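Local coordinates for protein mialostatin (Ixodes ricinus, PDB 6ZTK) that inhibits cysteine proteases, among them tick midgut cathepsins L, B and C and several host cathepsins, and so restrains the digestion of blood proteins, at residues Y61-E66 / V97-E102; L67-T72 / K81-T86; T116-T121 / R129-H134. All coordinates share one frame; numbering follows the deposited sequence.

Contact 1: residues Y61-E66 / V97-E102. With SO4 (sulfate ion), chain D.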
loop_
_atom_site.group_PDB
_atom_site.type_symbol
_atom_site.label_atom_id
_atom_site.label_comp_id
_atom_site.label_asym_id
_atom_site.label_seq_id
_atom_site.Cartn_x
_atom_site.Cartn_y
_atom_site.Cartn_z
ATOM N N TYR A 61 8.830 0.431 -8.953
ATOM C CA TYR A 61 7.743 0.407 -7.966
ATOM C C TYR A 61 7.619 -0.990 -7.344
ATOM O O TYR A 61 7.718 -2.002 -8.073
ATOM C CB TYR A 61 6.398 0.863 -8.519
ATOM C CG TYR A 61 6.319 2.333 -8.825
ATOM C CD1 TYR A 61 6.189 3.263 -7.813
ATOM C CD2 TYR A 61 6.328 2.771 -10.129
ATOM C CE1 TYR A 61 6.074 4.625 -8.104
ATOM C CE2 TYR A 61 6.221 4.108 -10.450
ATOM C CZ TYR A 61 6.111 5.042 -9.420
ATOM O OH TYR A 61 6.041 6.392 -9.727
ATOM N N ASP A 62 7.376 -1.039 -6.031
ATOM C CA ASP A 62 6.730 -2.259 -5.486
ATOM C C ASP A 62 5.289 -2.336 -5.945
ATOM O O ASP A 62 4.639 -1.317 -6.317
ATOM C CB ASP A 62 6.845 -2.280 -3.965
ATOM C CG ASP A 62 8.254 -2.528 -3.559
ATOM O OD1 ASP A 62 8.983 -3.305 -4.267
ATOM O OD2 ASP A 62 8.645 -1.826 -2.554
ATOM N N THR A 63 4.673 -3.521 -5.766
ATOM C CA THR A 63 3.241 -3.670 -5.871
ATOM C C THR A 63 2.736 -4.562 -4.737
ATOM O O THR A 63 3.570 -5.173 -4.059
ATOM C CB THR A 63 2.803 -4.165 -7.267
ATOM O OG1 THR A 63 1.397 -4.028 -7.379
ATOM C CG2 THR A 63 3.196 -5.604 -7.543
ATOM N N VAL A 64 1.458 -4.489 -4.499
ATOM C CA VAL A 64 0.769 -5.252 -3.413
ATOM C C VAL A 64 0.498 -6.675 -3.882
ATOM O O VAL A 64 -0.144 -6.849 -4.983
ATOM C CB VAL A 64 -0.526 -4.585 -2.984
ATOM C CG1 VAL A 64 -1.133 -5.341 -1.820
ATOM C CG2 VAL A 64 -0.336 -3.132 -2.588
ATOM N N LEU A 65 0.902 -7.649 -3.066
ATOM C CA LEU A 65 0.442 -9.060 -3.291
ATOM C C LEU A 65 -0.828 -9.355 -2.523
ATOM O O LEU A 65 -1.845 -9.779 -3.133
ATOM C CB LEU A 65 1.541 -10.023 -2.892
ATOM C CG LEU A 65 2.755 -10.089 -3.786
ATOM C CD1 LEU A 65 3.836 -10.958 -3.175
ATOM C CD2 LEU A 65 2.368 -10.614 -5.188
ATOM N N GLU A 66 -0.871 -9.081 -1.229
ATOM C CA GLU A 66 -2.045 -9.402 -0.417
ATOM C C GLU A 66 -2.231 -8.332 0.669
ATOM O O GLU A 66 -1.242 -8.019 1.364
ATOM C CB GLU A 66 -1.853 -10.766 0.233
ATOM C CG GLU A 66 -3.021 -11.241 1.028
ATOM C CD GLU A 66 -2.862 -12.656 1.578
ATOM O OE1 GLU A 66 -1.765 -13.242 1.430
ATOM O OE2 GLU A 66 -3.809 -13.120 2.258
ATOM N N VAL A 97 6.264 6.594 -15.941
ATOM C CA VAL A 97 5.017 5.770 -15.884
ATOM C C VAL A 97 4.195 6.197 -14.665
ATOM O O VAL A 97 4.745 6.360 -13.631
ATOM C CB VAL A 97 5.322 4.251 -15.838
ATOM C CG1 VAL A 97 5.894 3.757 -14.504
ATOM C CG2 VAL A 97 4.086 3.445 -16.163
ATOM N N GLU A 98 2.883 6.340 -14.823
ATOM C CA GLU A 98 1.936 6.443 -13.690
ATOM C C GLU A 98 1.774 5.046 -13.070
ATOM O O GLU A 98 1.459 4.091 -13.827
ATOM C CB GLU A 98 0.624 6.977 -14.276
ATOM C CG GLU A 98 -0.464 7.300 -13.280
ATOM C CD GLU A 98 -1.814 7.622 -13.931
ATOM O OE1 GLU A 98 -1.856 7.923 -15.157
ATOM O OE2 GLU A 98 -2.835 7.551 -13.220
ATOM N N TYR A 99 1.900 4.898 -11.735
ATOM C CA TYR A 99 1.653 3.587 -11.085
ATOM C C TYR A 99 0.174 3.256 -11.274
ATOM O O TYR A 99 -0.688 4.120 -11.005
ATOM C CB TYR A 99 1.999 3.612 -9.587
ATOM C CG TYR A 99 1.688 2.312 -8.881
ATOM C CD1 TYR A 99 0.400 2.043 -8.434
ATOM C CD2 TYR A 99 2.655 1.334 -8.736
ATOM C CE1 TYR A 99 0.067 0.824 -7.867
ATOM C CE2 TYR A 99 2.329 0.101 -8.199
ATOM C CZ TYR A 99 1.041 -0.152 -7.774
ATOM O OH TYR A 99 0.722 -1.351 -7.208
ATOM N N SER A 100 -0.111 2.001 -11.601
ATOM C CA SER A 100 -1.444 1.368 -11.454
ATOM C C SER A 100 -1.267 -0.117 -11.169
ATOM O O SER A 100 -0.218 -0.704 -11.516
ATOM C CB SER A 100 -2.299 1.600 -12.704
ATOM O OG SER A 100 -1.857 0.752 -13.756
ATOM N N LYS A 101 -2.243 -0.709 -10.442
ATOM C CA LYS A 101 -2.290 -2.151 -10.153
ATOM C C LYS A 101 -2.224 -2.924 -11.492
ATOM O O LYS A 101 -1.487 -3.903 -11.577
ATOM C CB LYS A 101 -3.602 -2.500 -9.422
ATOM C CG LYS A 101 -3.903 -3.998 -9.340
ATOM C CD LYS A 101 -5.160 -4.316 -8.562
ATOM C CE LYS A 101 -5.563 -5.776 -8.631
ATOM N NZ LYS A 101 -6.994 -5.958 -8.273
ATOM N N GLU A 102 -3.005 -2.504 -12.434
ATOM C CA GLU A 102 -3.067 -3.255 -13.739
ATOM C C GLU A 102 -1.690 -3.282 -14.463
ATOM O O GLU A 102 -1.171 -4.359 -14.951
ATOM C CB GLU A 102 -4.096 -2.568 -14.637
ATOM C CG GLU A 102 -5.415 -2.319 -13.939
ATOM C CD GLU A 102 -5.703 -0.848 -13.660
ATOM O OE1 GLU A 102 -5.321 -0.312 -12.583
ATOM O OE2 GLU A 102 -6.290 -0.212 -14.567
HETATM S S SO4 D . -4.849 -6.413 -4.815
HETATM O O1 SO4 D . -3.466 -6.118 -5.118
HETATM O O2 SO4 D . -5.008 -6.671 -3.397
HETATM O O3 SO4 D . -5.227 -7.586 -5.561
HETATM O O4 SO4 D . -5.702 -5.307 -5.202
HETATM O O HOH W 1 6.767 7.046 -12.205
HETATM O O HOH W 2 -0.293 -5.113 -9.410
#

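Contact 2: residues L67-T72 / K81-T86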
loop_
_atom_site.group_PDB
_atom_site.type_symbol
_atom_site.label_atom_id
_atom_site.label_comp_id
_atom_site.label_asym_id
_atom_site.label_seq_id
_atom_site.Cartn_x
_atom_site.Cartn_y
_atom_site.Cartn_z
ATOM N N LEU A 67 -3.466 -7.884 0.824
ATOM C CA LEU A 67 -3.842 -7.065 2.002
ATOM C C LEU A 67 -4.150 -8.031 3.121
ATOM O O LEU A 67 -5.106 -8.865 3.007
ATOM C CB LEU A 67 -4.995 -6.144 1.638
ATOM C CG LEU A 67 -5.487 -5.228 2.745
ATOM C CD1 LEU A 67 -4.395 -4.289 3.248
ATOM C CD2 LEU A 67 -6.665 -4.411 2.258
ATOM N N LEU A 68 -3.408 -7.934 4.192
ATOM C CA LEU A 68 -3.538 -8.856 5.339
ATOM C C LEU A 68 -4.491 -8.338 6.381
ATOM O O LEU A 68 -5.190 -9.151 7.012
ATOM C CB LEU A 68 -2.180 -9.093 5.967
ATOM C CG LEU A 68 -1.116 -9.709 5.074
ATOM C CD1 LEU A 68 0.210 -9.706 5.778
ATOM C CD2 LEU A 68 -1.482 -11.143 4.674
ATOM N N GLU A 69 -4.413 -7.042 6.691
ATOM C CA GLU A 69 -5.146 -6.453 7.814
ATOM C C GLU A 69 -5.472 -4.999 7.484
ATOM O O GLU A 69 -4.658 -4.331 6.876
ATOM C CB GLU A 69 -4.382 -6.507 9.123
ATOM C CG GLU A 69 -5.157 -6.083 10.350
ATOM C CD GLU A 69 -4.398 -6.244 11.668
ATOM O OE1 GLU A 69 -3.184 -6.667 11.661
ATOM O OE2 GLU A 69 -4.991 -5.814 12.709
ATOM N N VAL A 70 -6.667 -4.589 7.903
ATOM C CA VAL A 70 -7.122 -3.179 7.802
ATOM C C VAL A 70 -7.719 -2.774 9.124
ATOM O O VAL A 70 -8.618 -3.491 9.610
ATOM C CB VAL A 70 -8.177 -2.997 6.716
ATOM C CG1 VAL A 70 -8.667 -1.544 6.668
ATOM C CG2 VAL A 70 -7.649 -3.401 5.403
ATOM N N GLN A 71 -7.256 -1.673 9.684
ATOM C CA GLN A 71 -7.917 -1.083 10.857
ATOM C C GLN A 71 -8.195 0.389 10.546
ATOM O O GLN A 71 -7.450 0.997 9.749
ATOM C CB GLN A 71 -7.021 -1.156 12.085
ATOM C CG GLN A 71 -6.792 -2.611 12.567
ATOM C CD GLN A 71 -5.586 -2.594 13.470
ATOM O OE1 GLN A 71 -4.447 -2.435 13.031
ATOM N NE2 GLN A 71 -5.842 -2.734 14.747
ATOM N N THR A 72 -9.204 0.944 11.208
ATOM C CA THR A 72 -9.611 2.341 10.951
ATOM C C THR A 72 -9.783 3.109 12.245
ATOM O O THR A 72 -10.136 2.540 13.305
ATOM C CB THR A 72 -10.864 2.389 10.085
ATOM O OG1 THR A 72 -11.891 1.714 10.818
ATOM C CG2 THR A 72 -10.683 1.844 8.703
ATOM N N LYS A 81 -5.080 2.001 8.753
ATOM C CA LYS A 81 -3.807 1.333 9.051
ATOM C C LYS A 81 -3.835 -0.001 8.302
ATOM O O LYS A 81 -4.697 -0.852 8.614
ATOM C CB LYS A 81 -3.595 1.135 10.556
ATOM C CG LYS A 81 -2.297 0.442 10.879
ATOM C CD LYS A 81 -2.085 0.380 12.403
ATOM C CE LYS A 81 -0.823 -0.392 12.714
ATOM N NZ LYS A 81 -0.674 -0.617 14.178
ATOM N N LEU A 82 -2.977 -0.113 7.296
ATOM C CA LEU A 82 -2.981 -1.257 6.347
ATOM C C LEU A 82 -1.728 -2.081 6.555
ATOM O O LEU A 82 -0.610 -1.527 6.576
ATOM C CB LEU A 82 -3.023 -0.710 4.929
ATOM C CG LEU A 82 -4.134 0.279 4.637
ATOM C CD1 LEU A 82 -3.985 0.776 3.186
ATOM C CD2 LEU A 82 -5.478 -0.335 4.823
ATOM N N LYS A 83 -1.909 -3.404 6.591
ATOM C CA LYS A 83 -0.765 -4.328 6.608
ATOM C C LYS A 83 -0.840 -5.238 5.398
ATOM O O LYS A 83 -1.901 -5.793 5.188
ATOM C CB LYS A 83 -0.759 -5.176 7.875
ATOM C CG LYS A 83 0.439 -6.110 7.957
ATOM C CD LYS A 83 0.298 -7.036 9.182
ATOM C CE LYS A 83 1.446 -8.019 9.254
ATOM N NZ LYS A 83 1.259 -8.937 10.415
ATOM N N PHE A 84 0.186 -5.234 4.576
ATOM C CA PHE A 84 0.114 -5.933 3.289
ATOM C C PHE A 84 1.474 -6.409 2.864
ATOM O O PHE A 84 2.503 -5.836 3.231
ATOM C CB PHE A 84 -0.508 -4.985 2.249
ATOM C CG PHE A 84 0.122 -3.629 2.163
ATOM C CD1 PHE A 84 1.195 -3.350 1.319
ATOM C CD2 PHE A 84 -0.368 -2.648 2.973
ATOM C CE1 PHE A 84 1.799 -2.104 1.289
ATOM C CE2 PHE A 84 0.236 -1.408 2.971
ATOM C CZ PHE A 84 1.314 -1.135 2.125
ATOM N N THR A 85 1.514 -7.463 2.068
ATOM C CA THR A 85 2.769 -7.940 1.480
ATOM C C THR A 85 3.037 -7.250 0.140
ATOM O O THR A 85 2.057 -6.917 -0.565
ATOM C CB THR A 85 2.755 -9.479 1.315
ATOM O OG1 THR A 85 1.600 -9.812 0.551
ATOM C CG2 THR A 85 2.740 -10.141 2.657
ATOM N N THR A 86 4.284 -7.046 -0.196
ATOM C CA THR A 86 4.715 -6.416 -1.445
ATOM C C THR A 86 5.766 -7.290 -2.148
ATOM O O THR A 86 6.431 -8.132 -1.499
ATOM C CB THR A 86 5.242 -4.978 -1.269
ATOM O OG1 THR A 86 6.461 -4.982 -0.529
ATOM C CG2 THR A 86 4.196 -4.122 -0.589
HETATM O O HOH W 3 -3.817 -2.962 10.395
#

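Contact 3: residues T116-T121 / R129-H134. With TRT (fragment of triton X-100), chain C.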
loop_
_atom_site.group_PDB
_atom_site.type_symbol
_atom_site.label_atom_id
_atom_site.label_comp_id
_atom_site.label_asym_id
_atom_site.label_seq_id
_atom_site.Cartn_x
_atom_site.Cartn_y
_atom_site.Cartn_z
ATOM N N THR A 116 3.487 -2.014 6.766
ATOM C CA THR A 116 2.400 -1.331 7.460
ATOM C C THR A 116 2.413 0.113 7.007
ATOM O O THR A 116 3.486 0.769 7.099
ATOM C CB THR A 116 2.545 -1.470 8.979
ATOM O OG1 THR A 116 2.491 -2.885 9.279
ATOM C CG2 THR A 116 1.432 -0.781 9.714
ATOM N N SER A 117 1.261 0.643 6.630
ATOM C CA SER A 117 1.145 2.053 6.190
ATOM C C SER A 117 -0.112 2.649 6.777
ATOM O O SER A 117 -1.139 1.988 6.778
ATOM C CB SER A 117 1.127 2.126 4.687
ATOM O OG SER A 117 1.042 3.469 4.232
ATOM N N ILE A 118 0.013 3.878 7.319
ATOM C CA ILE A 118 -1.168 4.634 7.763
ATOM C C ILE A 118 -1.479 5.716 6.729
ATOM O O ILE A 118 -0.574 6.468 6.396
ATOM C CB ILE A 118 -0.953 5.222 9.149
ATOM C CG1 ILE A 118 -0.774 4.095 10.160
ATOM C CG2 ILE A 118 -2.121 6.099 9.489
ATOM C CD1 ILE A 118 -0.317 4.576 11.526
ATOM N N ILE A 119 -2.721 5.760 6.300
ATOM C CA ILE A 119 -3.202 6.756 5.320
ATOM C C ILE A 119 -4.252 7.627 6.010
ATOM O O ILE A 119 -5.236 7.098 6.557
ATOM C CB ILE A 119 -3.748 6.082 4.076
ATOM C CG1 ILE A 119 -2.677 5.196 3.438
ATOM C CG2 ILE A 119 -4.244 7.124 3.096
ATOM C CD1 ILE A 119 -3.185 4.585 2.195
ATOM N N TYR A 120 -4.027 8.925 5.929
ATOM C CA TYR A 120 -5.004 9.942 6.399
ATOM C C TYR A 120 -5.886 10.338 5.224
ATOM O O TYR A 120 -5.345 10.652 4.146
ATOM C CB TYR A 120 -4.247 11.140 6.918
ATOM C CG TYR A 120 -5.056 12.355 7.219
ATOM C CD1 TYR A 120 -5.861 12.407 8.333
ATOM C CD2 TYR A 120 -4.964 13.455 6.402
ATOM C CE1 TYR A 120 -6.612 13.519 8.652
ATOM C CE2 TYR A 120 -5.711 14.598 6.703
ATOM C CZ TYR A 120 -6.521 14.623 7.828
ATOM O OH TYR A 120 -7.219 15.768 8.133
ATOM N N THR A 121 -7.187 10.349 5.401
ATOM C CA THR A 121 -8.089 10.815 4.330
ATOM C C THR A 121 -9.078 11.830 4.855
ATOM O O THR A 121 -9.462 11.825 6.040
ATOM C CB THR A 121 -8.851 9.646 3.705
ATOM O OG1 THR A 121 -9.883 9.151 4.558
ATOM C CG2 THR A 121 -7.949 8.500 3.328
ATOM N N ARG A 129 -3.399 11.024 2.094
ATOM C CA ARG A 129 -1.987 11.306 2.390
ATOM C C ARG A 129 -1.410 10.131 3.159
ATOM O O ARG A 129 -1.968 9.745 4.180
ATOM C CB ARG A 129 -1.833 12.570 3.244
ATOM C CG ARG A 129 -0.439 12.822 3.790
ATOM C CD ARG A 129 -0.494 14.052 4.685
ATOM N NE ARG A 129 0.766 14.437 5.292
ATOM C CZ ARG A 129 0.942 15.592 5.933
ATOM N NH1 ARG A 129 -0.076 16.433 6.040
ATOM N NH2 ARG A 129 2.112 15.889 6.471
ATOM N N VAL A 130 -0.302 9.606 2.668
ATOM C CA VAL A 130 0.419 8.575 3.445
ATOM C C VAL A 130 1.137 9.231 4.614
ATOM O O VAL A 130 2.007 10.084 4.381
ATOM C CB VAL A 130 1.407 7.802 2.567
ATOM C CG1 VAL A 130 2.230 6.837 3.414
ATOM C CG2 VAL A 130 0.684 7.054 1.466
ATOM N N LEU A 131 0.807 8.835 5.829
ATOM C CA LEU A 131 1.522 9.374 7.021
ATOM C C LEU A 131 2.746 8.543 7.380
ATOM O O LEU A 131 3.709 9.075 7.927
ATOM C CB LEU A 131 0.572 9.387 8.206
ATOM C CG LEU A 131 -0.679 10.244 8.087
ATOM C CD1 LEU A 131 -1.472 10.177 9.393
ATOM C CD2 LEU A 131 -0.285 11.663 7.749
ATOM N N SER A 132 2.705 7.240 7.128
ATOM C CA SER A 132 3.803 6.346 7.493
ATOM C C SER A 132 3.828 5.174 6.508
ATOM O O SER A 132 2.759 4.809 5.990
ATOM C CB SER A 132 3.663 5.860 8.928
ATOM O OG SER A 132 2.556 5.058 9.073
ATOM N N TYR A 133 5.018 4.608 6.329
ATOM C CA TYR A 133 5.173 3.376 5.486
ATOM C C TYR A 133 6.436 2.708 5.958
ATOM O O TYR A 133 7.537 3.306 5.821
ATOM C CB TYR A 133 5.203 3.765 4.007
ATOM C CG TYR A 133 5.190 2.588 3.055
ATOM C CD1 TYR A 133 6.316 1.801 2.852
ATOM C CD2 TYR A 133 4.067 2.349 2.301
ATOM C CE1 TYR A 133 6.287 0.753 1.938
ATOM C CE2 TYR A 133 4.027 1.312 1.356
ATOM C CZ TYR A 133 5.136 0.516 1.214
ATOM O OH TYR A 133 5.088 -0.506 0.276
ATOM N N HIS A 134 6.317 1.523 6.534
ATOM C CA HIS A 134 7.491 0.799 7.017
ATOM C C HIS A 134 7.342 -0.690 6.744
ATOM O O HIS A 134 6.254 -1.189 6.932
ATOM C CB HIS A 134 7.694 1.037 8.512
ATOM C CG HIS A 134 8.904 0.355 9.041
ATOM N ND1 HIS A 134 8.830 -0.875 9.702
ATOM C CD2 HIS A 134 10.214 0.674 8.952
ATOM C CE1 HIS A 134 10.062 -1.243 10.032
ATOM N NE2 HIS A 134 10.908 -0.341 9.572
HETATM O O24 TRT C . 2.700 18.361 8.578
HETATM C C23 TRT C . 1.496 18.297 7.871
HETATM C C22 TRT C . 1.580 17.105 6.949
HETATM O O21 TRT C . 0.475 16.230 7.166
HETATM C C20 TRT C . 0.687 15.240 8.167
HETATM C C19 TRT C . -0.416 15.328 9.201
HETATM O O18 TRT C . -1.682 15.184 8.569
HETATM C C17 TRT C . -2.777 15.670 9.353
HETATM C C16 TRT C . -3.390 14.580 10.224
HETATM O O15 TRT C . -2.382 13.625 10.583
HETATM C C12 TRT C . -2.600 12.786 11.655
HETATM C C13 TRT C . -3.829 12.207 11.926
HETATM C C14 TRT C . -3.976 11.361 13.018
HETATM C C11 TRT C . -1.518 12.483 12.455
HETATM C C10 TRT C . -1.672 11.614 13.518
HETATM C C9 TRT C . -2.896 11.056 13.852
HETATM C C6 TRT C . -3.057 10.198 15.118
HETATM C C8 TRT C . -3.554 11.254 16.107
HETATM C C7 TRT C . -1.749 9.641 15.701
HETATM C C5 TRT C . -4.220 9.172 15.066
HETATM C C1 TRT C . -4.127 7.822 14.324
HETATM C C2 TRT C . -3.334 6.841 15.179
HETATM C C4 TRT C . -3.444 7.975 12.979
HETATM C C3 TRT C . -5.538 7.274 14.090
HETATM O O HOH W 4 3.444 2.606 9.186
#

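Contact 1: residues Y61-E66 / V97-E102
The ring of Tyr61 carries Tyr99 over one face and Val97 at its edge. Tyr99 CB stands 4.2 Å from the centroid of the Tyr61 ring and only 6° off its normal, a CH-pi contact. The Tyr99 ring continues from there with its edge toward the same face, a T-shaped pair with planes at 72° and CD2 of Tyr99 3.8 Å from CB of Tyr61. Val97 CG1 comes near the plane of the Tyr61 ring, 4.1 Å from CE2. A water joins Tyr61 OH to the carbonyl oxygen of Val97, donating to the latter. Residues 97-102 belong to the irregular connection between strands 78-92 and 113-122, the appending structure of cystatins; here the Cys91-Cys104 disulfide ties it to the sheet. With CG anti to the backbone N (chi1 177°), Tyr99 sets its ring alongside strand 60-74, running toward Thr63, where OH lies 2.8 Å from Thr63 OG1. His48 ND1 on helix 41-52 is that hydroxyl's other, stronger partner. The carbonyl oxygen of Asp62 sits 3.3 Å from Tyr99 CE2, buried and without a polar partner. Thr63 OG1 donates to a second water, 2.9 Å away, which in turn donates to Lys101 O. Beyond it, Lys101 NZ makes a weak bond to a sulfate that His48 NE2 also holds.

Contact 2: residues L67-T72 / K81-T86
The first long hairpin of the cystatin fold pairs strand 60-74 with strand 78-92, and a classic beta bulge sets Leu68 and Glu69 together against Lys83. Both amides of the bulge donate to one acceptor, Lys83 O: Leu68 N at 2.8 Å in the carbonyl plane, Glu69 N at 3.2 Å and tilted 20° from it. Lys83 N answers to Glu69 O at 2.9 Å, and beyond this hydrogen-bonded pair Gln71 and Lys81 exchange two further backbone bonds. The extra residue shifts the register by one, turning the Leu68 side chain toward the other strand, where its CD1 lies 4.0 Å from Thr85 CG2 and also meets Lys83 CE.

Leu67, Val70, Leu82 and Phe84 share one face. Val70 and Leu82 lie side by side and point the same way, with CG2 of Val70 3.8 Å from CD2 of Leu82. Phe84 meets Leu67 through CB, 4.1 Å from Leu67 CD1, while the end of its side chain leads away from that strand. Phe43, Leu46 and Val51 of helix 41-52 pack against this apolar face.

On the other face, Gln71 and Lys81 run alongside each other, Gln71 OE1 resting 3.7 Å from Lys81 CD; a water donates both to that OE1 and to Lys81 O. Glu69 and Lys83 meet through their CB atoms, whereas their charged ends, OE1 and NZ, stay 5.1 Å apart without a salt bridge. A strongly bent antiparallel sheet wrapped round a single helix is the hallmark of the cystatin fold, and this bulged hairpin leads toward the first of the two hairpin loops that, in cystatins of known complexes, enter the protease active-site cleft, and probably do so here.

Contact 3: residues T116-T121 / R129-H134
Ser117 OG, anti to its backbone N (chi1 -179°), swings across to Ser132 O and donates to it at 2.8 Å in the carbonyl plane. Ser132 OG instead lies between its own backbone N and carbonyl carbon (chi1 66°), which brings it within 3.3 Å of Ile118 N for a weak bond. The same Ile118 N donates to Ser132 O at 3.2 Å, from 39° above the carbonyl plane, so two donors grip that oxygen. A water lies 2.6 Å from Ser132 OG and donates to Thr116 O.

Leu131 and Ser132 both oppose Ile118, a classic beta bulge. Leu131 N donates to Ile118 O at 2.8 Å, while Ser132 N reaches the same oxygen only weakly. On either side of the bulge, Thr116 with His134 and Tyr120 with Arg129 are ordinary hydrogen-bonded pairs. The bulge turns Leu131 toward the first strand, where its CD1 packs 3.8 Å from Tyr120 CB and also touches Ile118 CG2.

That leucine and tyrosine line a site for a detergent fragment of Triton X-100, completed by Trp33, Gln73 and Arg129. Detergent atom C16 lies over the centre of one face of the Tyr120 ring, 3.7 Å from CE1, and Leu131 CD1 rests 3.6 Å from detergent atom C12. The modelled Arg129 guanidinium, one of two conformers, overlaps the detergent too closely for its contact to be trusted.

On the opposite face Ser117, Ile119, Val130 and Tyr133 pack against helix 41-52. The strands form the second hairpin of the cystatin fold, whose loop in relatives carries the Pro-Trp pair that meets the target protease.

From the N terminus the chain passes through helix 41-52 and enters strand 60-74, whose first part serves contact 1 and whose later part serves contact 2. The strand turns back at once into 78-92, so contact 2 closes a short hairpin that lies wholly within the longer excursion contact 1 completes when the following loop returns. Contact 3 comes afterwards, in series, closing the hairpin 113-122/127-136. Contacts 1 and 2 adjoin through Leu65 and Glu66, which pair with Thr85; contacts 2 and 3 meet where Leu82 N faces Ser117 O. Together they join four neighbouring strands of one antiparallel sheet and the loop 97-102.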